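Local atomic coordinates of uncharacterized protein (Porphyromonas gingivalis, PDB entry 1ZBS), a protein that is of unknown function but, as a putative N-acetylglucosamine kinase of the ASKHA superfamily, probably transfers phosphate from ATP to an amino sugar. Residues 237-242 and 263-268. Residues are numbered along the deposited sequence; the frame is centred on the assembly and turned at random.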
ATOM      1  N   PRO A 237      13.194  19.152  21.508  1.00 39.44           N
ATOM      2  CA  PRO A 237      13.916  19.025  20.238  1.00 38.66           C
ATOM      3  C   PRO A 237      13.701  17.619  19.663  1.00 36.81           C
ATOM      4  O   PRO A 237      13.607  16.647  20.412  1.00 38.66           O
ATOM      5  CB  PRO A 237      15.363  19.272  20.647  1.00 38.26           C
ATOM      6  CG  PRO A 237      15.414  18.675  22.021  1.00 39.70           C
ATOM      7  CD  PRO A 237      14.135  19.223  22.640  1.00 39.30           C
ATOM      8  N   LEU A 238      13.621  17.514  18.340  1.00 36.23           N
ATOM      9  CA  LEU A 238      13.408  16.223  17.675  1.00 33.29           C
ATOM     10  C   LEU A 238      14.681  15.400  17.493  1.00 31.37           C
ATOM     11  O   LEU A 238      15.651  15.855  16.891  1.00 29.54           O
ATOM     12  CB  LEU A 238      12.763  16.445  16.306  1.00 31.85           C
ATOM     13  CG  LEU A 238      11.246  16.618  16.221  1.00 33.68           C
ATOM     14  CD1 LEU A 238      10.734  17.453  17.372  1.00 31.61           C
ATOM     15  CD2 LEU A 238      10.885  17.247  14.879  1.00 30.78           C
ATOM     16  N   HIS A 239      14.665  14.180  18.009  1.00 29.51           N
ATOM     17  CA  HIS A 239      15.800  13.283  17.883  1.00 29.60           C
ATOM     18  C   HIS A 239      15.423  12.189  16.897  1.00 29.80           C
ATOM     19  O   HIS A 239      14.339  11.614  16.989  1.00 31.83           O
ATOM     20  CB  HIS A 239      16.152  12.690  19.245  1.00 30.02           C
ATOM     21  CG  HIS A 239      16.764  13.681  20.185  1.00 31.04           C
ATOM     22  ND1 HIS A 239      18.036  14.183  20.008  1.00 30.00           N
ATOM     23  CD2 HIS A 239      16.271  14.288  21.291  1.00 29.65           C
ATOM     24  CE1 HIS A 239      18.299  15.055  20.962  1.00 29.52           C
ATOM     25  NE2 HIS A 239      17.245  15.139  21.754  1.00 31.51           N
ATOM     26  N   PHE A 240      16.310  11.898  15.953  1.00 29.75           N
ATOM     27  CA  PHE A 240      16.021  10.887  14.933  1.00 29.69           C
ATOM     28  C   PHE A 240      17.054   9.799  14.810  1.00 29.93           C
ATOM     29  O   PHE A 240      18.243  10.001  15.066  1.00 31.41           O
ATOM     30  CB  PHE A 240      15.882  11.534  13.553  1.00 27.26           C
ATOM     31  CG  PHE A 240      14.638  12.354  13.382  1.00 24.70           C
ATOM     32  CD1 PHE A 240      13.524  11.824  12.735  1.00 23.91           C
ATOM     33  CD2 PHE A 240      14.591  13.667  13.843  1.00 24.57           C
ATOM     34  CE1 PHE A 240      12.377  12.588  12.537  1.00 22.54           C
ATOM     35  CE2 PHE A 240      13.448  14.449  13.655  1.00 24.66           C
ATOM     36  CZ  PHE A 240      12.339  13.907  12.999  1.00 25.83           C
ATOM     37  N   ILE A 241      16.591   8.633  14.389  1.00 30.25           N
ATOM     38  CA  ILE A 241      17.483   7.509  14.188  1.00 31.12           C
ATOM     39  C   ILE A 241      17.082   6.823  12.880  1.00 27.94           C
ATOM     40  O   ILE A 241      15.946   6.946  12.435  1.00 26.10           O
ATOM     41  CB  ILE A 241      17.400   6.537  15.388  1.00 33.00           C
ATOM     42  CG1 ILE A 241      18.781   5.957  15.654  1.00 36.60           C
ATOM     43  CG2 ILE A 241      16.380   5.443  15.143  1.00 35.53           C
ATOM     44  CD1 ILE A 241      19.718   6.958  16.326  1.00 37.72           C
ATOM     45  N   GLY A 242      18.020   6.132  12.246  1.00 27.76           N
ATOM     46  CA  GLY A 242      17.676   5.445  11.018  1.00 25.52           C
ATOM     47  C   GLY A 242      18.428   5.821   9.757  1.00 24.34           C
ATOM     48  O   GLY A 242      18.915   6.944   9.600  1.00 22.90           O
ATOM     49  N   LEU A 263      15.652  20.705  15.624  1.00 37.49           N
ATOM     50  CA  LEU A 263      16.246  19.383  15.490  1.00 36.67           C
ATOM     51  C   LEU A 263      17.154  19.118  16.684  1.00 35.88           C
ATOM     52  O   LEU A 263      18.037  19.918  16.990  1.00 37.14           O
ATOM     53  CB  LEU A 263      17.066  19.302  14.198  1.00 35.26           C
ATOM     54  CG  LEU A 263      17.808  17.994  13.921  1.00 37.28           C
ATOM     55  CD1 LEU A 263      16.816  16.841  13.853  1.00 36.52           C
ATOM     56  CD2 LEU A 263      18.574  18.101  12.606  1.00 36.90           C
ATOM     57  N   GLY A 264      16.924  18.001  17.364  1.00 35.19           N
ATOM     58  CA  GLY A 264      17.746  17.646  18.505  1.00 34.10           C
ATOM     59  C   GLY A 264      19.011  16.951  18.025  1.00 33.44           C
ATOM     60  O   GLY A 264      20.123  17.360  18.365  1.00 33.13           O
ATOM     61  N   SER A 265      18.840  15.900  17.228  1.00 30.87           N
ATOM     62  CA  SER A 265      19.971  15.153  16.691  1.00 28.76           C
ATOM     63  C   SER A 265      19.495  14.054  15.742  1.00 28.16           C
ATOM     64  O   SER A 265      18.359  13.594  15.836  1.00 24.25           O
ATOM     65  CB  SER A 265      20.778  14.497  17.819  1.00 28.88           C
ATOM     66  OG  SER A 265      20.063  13.421  18.413  1.00 28.14           O
ATOM     67  N   VAL A 266      20.373  13.647  14.828  1.00 27.41           N
ATOM     68  CA  VAL A 266      20.075  12.575  13.898  1.00 28.15           C
ATOM     69  C   VAL A 266      21.308  11.703  13.749  1.00 29.39           C
ATOM     70  O   VAL A 266      22.390  12.198  13.460  1.00 31.55           O
ATOM     71  CB  VAL A 266      19.627  13.106  12.498  1.00 28.08           C
ATOM     72  CG1 VAL A 266      20.600  14.145  11.987  1.00 28.35           C
ATOM     73  CG2 VAL A 266      19.525  11.946  11.521  1.00 21.31           C
ATOM     74  N   LEU A 267      21.131  10.407  13.978  1.00 30.34           N
ATOM     75  CA  LEU A 267      22.208   9.430  13.871  1.00 30.46           C
ATOM     76  C   LEU A 267      21.670   8.202  13.138  1.00 31.25           C
ATOM     77  O   LEU A 267      20.489   7.864  13.259  1.00 31.47           O
ATOM     78  CB  LEU A 267      22.689   9.014  15.266  1.00 33.32           C
ATOM     79  CG  LEU A 267      23.671   9.911  16.036  1.00 34.99           C
ATOM     80  CD1 LEU A 267      23.879   9.359  17.442  1.00 36.13           C
ATOM     81  CD2 LEU A 267      25.000   9.967  15.297  1.00 36.00           C
ATOM     82  N   GLN A 268      22.529   7.526  12.384  1.00 31.58           N
ATOM     83  CA  GLN A 268      22.095   6.342  11.651  1.00 31.59           C
ATOM     84  C   GLN A 268      21.740   5.185  12.595  1.00 29.79           C
ATOM     85  O   GLN A 268      20.674   4.576  12.463  1.00 28.60           O
ATOM     86  CB  GLN A 268      23.182   5.922  10.649  1.00 30.73           C
ATOM     87  CG  GLN A 268      22.842   4.656   9.870  1.00 38.11           C
ATOM     88  CD  GLN A 268      23.577   4.553   8.535  1.00 39.55           C
ATOM     89  OE1 GLN A 268      24.764   4.878   8.433  1.00 43.79           O
ATOM     90  NE2 GLN A 268      22.873   4.081   7.509  1.00 39.69           N
TER
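L238 O accepts two backbone donors, S265 N at 3.2 Å and G264 N, both approaching from the same face of its carbonyl plane. The second lies 41° out of that plane, and its 2.5 Å separation from L238 O is too short to be taken literally. The register shift, L238 with L263 but H239 with S265, makes G264 the extra residue of a beta bulge on strand 263-267. The parallel register then continues through F240 N to S265 O (2.7 Å) and L267 N to F240 O. At the bulge, H239 ND1 and S265 OG hydrogen-bond at 2.7 Å, with either able to donate. S265 OG sits between its own backbone N and carbonyl carbon (chi1 71°), turned to the imidazole edge. G264 CA lies over one face of that ring, 4.0 Å from its centroid, a CH-pi contact. On the face carrying H239, S265 and I241, all three touch L105 of helix 97-105. On the opposite sheet face, L263 CD1 reaches F240 CD2 at 3.9 Å, and both residues also touch I256 of helix 249-258, part of the beta-alpha-beta crossover joining the two strands. Main-chain bonds thus anchor the outermost strand of this ASKHA sheet, while the histidine–serine bond ties the two polar side chains together beside the bulge and the leucine–phenylalanine contact packs the apolar face against helix 249-258.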